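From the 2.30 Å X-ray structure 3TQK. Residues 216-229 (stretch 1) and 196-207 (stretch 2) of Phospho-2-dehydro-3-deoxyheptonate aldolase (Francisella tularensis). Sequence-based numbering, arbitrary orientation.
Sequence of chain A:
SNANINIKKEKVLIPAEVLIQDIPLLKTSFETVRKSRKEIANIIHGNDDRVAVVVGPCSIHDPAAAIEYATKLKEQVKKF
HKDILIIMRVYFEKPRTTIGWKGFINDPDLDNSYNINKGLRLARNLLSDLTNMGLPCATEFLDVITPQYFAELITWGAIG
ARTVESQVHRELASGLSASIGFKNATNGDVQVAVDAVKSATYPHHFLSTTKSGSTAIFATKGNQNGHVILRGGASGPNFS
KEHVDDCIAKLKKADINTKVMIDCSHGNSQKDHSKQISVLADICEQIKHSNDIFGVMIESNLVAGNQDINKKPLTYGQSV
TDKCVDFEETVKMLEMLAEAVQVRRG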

# COMPACT_ATOMS: atom_id res chain seq x y z
N ALA A 216 1.27 -17.52 6.99
CA ALA A 216 0.01 -18.18 7.34
C ALA A 216 -1.15 -17.45 6.72
O ALA A 216 -1.02 -16.28 6.35
CB ALA A 216 -0.17 -18.22 8.85
N ILE A 217 -2.30 -18.12 6.63
CA ILE A 217 -3.56 -17.47 6.28
C ILE A 217 -4.21 -16.99 7.59
O ILE A 217 -4.30 -17.76 8.55
CB ILE A 217 -4.52 -18.43 5.55
CG1 ILE A 217 -3.94 -18.85 4.20
CG2 ILE A 217 -5.91 -17.82 5.37
CD1 ILE A 217 -4.58 -20.13 3.64
N PHE A 218 -4.66 -15.74 7.62
CA PHE A 218 -5.36 -15.19 8.78
C PHE A 218 -6.83 -14.92 8.42
O PHE A 218 -7.11 -14.22 7.46
CB PHE A 218 -4.71 -13.89 9.25
CG PHE A 218 -3.50 -14.05 10.15
CD1 PHE A 218 -2.74 -15.21 10.17
CD2 PHE A 218 -3.09 -12.98 10.94
CE1 PHE A 218 -1.62 -15.32 11.01
CE2 PHE A 218 -1.98 -13.07 11.77
CZ PHE A 218 -1.24 -14.27 11.79
N ALA A 219 -7.76 -15.51 9.18
CA ALA A 219 -9.17 -15.17 9.11
C ALA A 219 -9.48 -14.17 10.21
O ALA A 219 -9.39 -14.51 11.40
CB ALA A 219 -10.07 -16.42 9.25
N THR A 220 -9.86 -12.96 9.83
CA THR A 220 -10.13 -11.91 10.79
C THR A 220 -11.61 -11.77 11.08
O THR A 220 -12.45 -12.30 10.36
CB THR A 220 -9.60 -10.55 10.31
OG1 THR A 220 -10.39 -10.06 9.22
CG2 THR A 220 -8.14 -10.65 9.90
N LYS A 221 -11.89 -11.03 12.15
CA LYS A 221 -13.25 -10.76 12.63
C LYS A 221 -13.81 -9.43 12.16
O LYS A 221 -15.02 -9.21 12.21
CB LYS A 221 -13.26 -10.78 14.17
CG LYS A 221 -13.56 -12.16 14.75
CD LYS A 221 -12.62 -12.57 15.89
CE LYS A 221 -13.05 -12.03 17.24
NZ LYS A 221 -12.41 -12.82 18.36
N GLY A 222 -12.92 -8.54 11.74
CA GLY A 222 -13.27 -7.16 11.45
C GLY A 222 -12.97 -6.28 12.65
O GLY A 222 -12.93 -6.77 13.77
N ASN A 223 -12.79 -4.99 12.40
CA ASN A 223 -12.45 -4.03 13.45
C ASN A 223 -13.50 -2.95 13.49
O ASN A 223 -13.61 -2.16 12.56
CB ASN A 223 -11.05 -3.43 13.19
CG ASN A 223 -10.50 -2.73 14.40
OD1 ASN A 223 -11.25 -2.16 15.20
ND2 ASN A 223 -9.18 -2.78 14.57
N GLN A 224 -14.27 -2.90 14.57
CA GLN A 224 -15.39 -1.95 14.62
C GLN A 224 -14.96 -0.62 15.24
O GLN A 224 -15.80 0.26 15.41
CB GLN A 224 -16.62 -2.55 15.36
CG GLN A 224 -17.05 -3.97 14.91
CD GLN A 224 -17.14 -4.14 13.39
OE1 GLN A 224 -16.71 -5.16 12.83
NE2 GLN A 224 -17.72 -3.16 12.71
N ASN A 225 -13.67 -0.47 15.55
CA ASN A 225 -13.14 0.77 16.13
C ASN A 225 -12.23 1.54 15.16
O ASN A 225 -11.21 2.12 15.55
CB ASN A 225 -12.42 0.46 17.44
CG ASN A 225 -13.35 -0.14 18.46
OD1 ASN A 225 -14.50 0.31 18.61
ND2 ASN A 225 -12.87 -1.15 19.18
N GLY A 226 -12.63 1.55 13.89
CA GLY A 226 -11.93 2.28 12.85
C GLY A 226 -12.55 3.64 12.64
O GLY A 226 -13.77 3.82 12.79
N HIS A 227 -11.72 4.60 12.28
CA HIS A 227 -12.20 5.95 12.03
C HIS A 227 -11.24 6.70 11.11
O HIS A 227 -10.11 6.27 10.89
CB HIS A 227 -12.29 6.70 13.35
CG HIS A 227 -10.96 6.93 13.97
ND1 HIS A 227 -10.16 8.01 13.63
CD2 HIS A 227 -10.25 6.20 14.85
CE1 HIS A 227 -9.03 7.93 14.30
NE2 HIS A 227 -9.05 6.84 15.05
N VAL A 228 -11.70 7.84 10.60
CA VAL A 228 -10.91 8.69 9.73
C VAL A 228 -10.03 9.63 10.55
O VAL A 228 -10.42 10.08 11.64
CB VAL A 228 -11.83 9.53 8.81
CG1 VAL A 228 -11.03 10.51 7.97
CG2 VAL A 228 -12.63 8.61 7.93
N ILE A 229 -8.83 9.88 10.02
CA ILE A 229 -7.96 10.95 10.49
C ILE A 229 -7.87 11.95 9.36
O ILE A 229 -7.49 11.59 8.25
CB ILE A 229 -6.53 10.45 10.78
CG1 ILE A 229 -6.55 9.32 11.81
CG2 ILE A 229 -5.64 11.63 11.25
CD1 ILE A 229 -5.28 8.50 11.83
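Stretch 2 196-207: AVKSATYPHHFL

Stretch 2 begins within a helix that started earlier in the chain, passes through a loop and becomes a strand at His205–Leu207. This strand runs antiparallel to strand 216–220 of stretch 1, with a signed crossing angle of 148° and axes 4.6 Å apart at closest approach. The helix runs at 167° to strand 226–229, its axis 7.6 Å away.

Phe218 and Phe206 form the hydrogen-bonded pair: Phe218 N donates to Phe206 O (2.8 Å) and Phe206 N to Phe218 O (3.0 Å). The ladder continues with Thr220 N to His204 O (2.8 Å), but the return bond, from His204 N, goes to the side-chain Thr220 OG1 (2.9 Å), a role for which a hydroxyl is well suited. Beyond it, Asn223 N donates to Ala200 O (2.8 Å), tying the loop of stretch 1 to the backbone of the other stretch. Gly222 suits its place twice over: its phi of 96° and psi of 157° would jam a CB against Lys221 O, and that CB would lie only 2.1 Å from Thr201 O.

Side chains alternate across the sheet. On one face Ile217 CG1 meets Leu207 CD2 at 3.8 Å, and the small Ala219 lets its CB sit over the His205 ring, 3.8 Å from the centroid. On the other, Phe206 CE1 packs against Phe218 CB (3.7 Å). Both pairs join apolar side chains of buried residues, where such contacts are favourable. Val197 points toward strand 226–229, its CG2 3.5 Å from His227 C and its CG1 3.6 Å from Gly226 O.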

# COMPACT_ATOMS: atom_id res chain seq x y z
N ALA A 196 -11.88 2.83 3.55
CA ALA A 196 -10.94 1.94 4.22
C ALA A 196 -11.50 1.53 5.57
O ALA A 196 -11.38 0.36 5.97
CB ALA A 196 -9.57 2.61 4.39
N VAL A 197 -12.07 2.50 6.28
CA VAL A 197 -12.73 2.22 7.55
C VAL A 197 -13.83 1.16 7.33
O VAL A 197 -13.89 0.17 8.05
CB VAL A 197 -13.33 3.51 8.17
CG1 VAL A 197 -14.27 3.17 9.32
CG2 VAL A 197 -12.22 4.44 8.65
N LYS A 198 -14.66 1.37 6.31
CA LYS A 198 -15.75 0.46 6.00
C LYS A 198 -15.24 -0.96 5.75
O LYS A 198 -15.74 -1.92 6.34
CB LYS A 198 -16.51 0.96 4.78
CG LYS A 198 -17.74 0.13 4.39
CD LYS A 198 -18.73 0.02 5.53
CE LYS A 198 -20.10 -0.48 5.05
NZ LYS A 198 -20.96 -0.77 6.23
N SER A 199 -14.25 -1.07 4.88
CA SER A 199 -13.66 -2.36 4.54
C SER A 199 -13.10 -3.07 5.76
O SER A 199 -13.23 -4.28 5.89
CB SER A 199 -12.56 -2.20 3.49
OG SER A 199 -11.96 -3.44 3.19
N ALA A 200 -12.48 -2.31 6.66
CA ALA A 200 -11.85 -2.87 7.86
C ALA A 200 -12.85 -3.43 8.89
O ALA A 200 -12.46 -4.23 9.75
CB ALA A 200 -10.94 -1.81 8.51
N THR A 201 -14.12 -3.02 8.80
CA THR A 201 -15.16 -3.59 9.67
C THR A 201 -15.51 -5.05 9.29
O THR A 201 -16.09 -5.76 10.11
CB THR A 201 -16.51 -2.79 9.64
OG1 THR A 201 -17.07 -2.80 8.32
CG2 THR A 201 -16.32 -1.35 10.13
N TYR A 202 -15.17 -5.48 8.07
CA TYR A 202 -15.52 -6.81 7.61
C TYR A 202 -14.52 -7.88 7.99
O TYR A 202 -13.36 -7.57 8.23
CB TYR A 202 -15.69 -6.83 6.10
CG TYR A 202 -16.94 -6.11 5.63
CD1 TYR A 202 -18.16 -6.76 5.57
CD2 TYR A 202 -16.89 -4.78 5.26
CE1 TYR A 202 -19.32 -6.10 5.13
CE2 TYR A 202 -18.00 -4.11 4.83
CZ TYR A 202 -19.21 -4.76 4.77
OH TYR A 202 -20.30 -4.06 4.33
N PRO A 203 -14.95 -9.14 8.02
CA PRO A 203 -13.99 -10.22 8.16
C PRO A 203 -13.25 -10.41 6.84
O PRO A 203 -13.82 -10.21 5.76
CB PRO A 203 -14.86 -11.45 8.51
CG PRO A 203 -16.28 -10.95 8.62
CD PRO A 203 -16.33 -9.65 7.89
N HIS A 204 -11.99 -10.78 6.93
CA HIS A 204 -11.16 -10.99 5.76
C HIS A 204 -10.32 -12.26 5.96
O HIS A 204 -9.98 -12.61 7.09
CB HIS A 204 -10.21 -9.79 5.55
CG HIS A 204 -10.90 -8.53 5.11
ND1 HIS A 204 -11.19 -8.28 3.79
CD2 HIS A 204 -11.36 -7.47 5.81
CE1 HIS A 204 -11.79 -7.11 3.69
NE2 HIS A 204 -11.90 -6.59 4.90
N HIS A 205 -10.02 -12.93 4.85
CA HIS A 205 -8.96 -13.92 4.81
C HIS A 205 -7.80 -13.28 4.06
O HIS A 205 -7.97 -12.78 2.95
CB HIS A 205 -9.42 -15.19 4.09
CG HIS A 205 -10.27 -16.10 4.93
ND1 HIS A 205 -11.53 -15.74 5.38
CD2 HIS A 205 -10.06 -17.36 5.38
CE1 HIS A 205 -12.04 -16.73 6.08
NE2 HIS A 205 -11.18 -17.73 6.08
N PHE A 206 -6.61 -13.25 4.67
CA PHE A 206 -5.44 -12.69 4.00
C PHE A 206 -4.15 -13.32 4.49
O PHE A 206 -4.12 -13.95 5.54
CB PHE A 206 -5.39 -11.17 4.20
CG PHE A 206 -4.89 -10.72 5.56
CD1 PHE A 206 -5.66 -10.88 6.69
CD2 PHE A 206 -3.67 -10.08 5.68
CE1 PHE A 206 -5.21 -10.43 7.93
CE2 PHE A 206 -3.23 -9.62 6.90
CZ PHE A 206 -3.99 -9.80 8.02
N LEU A 207 -3.08 -13.14 3.71
CA LEU A 207 -1.79 -13.68 4.04
C LEU A 207 -1.03 -12.74 4.98
O LEU A 207 -0.93 -11.53 4.72
CB LEU A 207 -1.01 -13.92 2.76
CG LEU A 207 -1.71 -14.89 1.80
CD1 LEU A 207 -1.00 -14.90 0.45
CD2 LEU A 207 -1.79 -16.29 2.40
O HOH W 1 -13.19 -0.05 10.74
O HOH W 2 -12.65 -14.05 8.46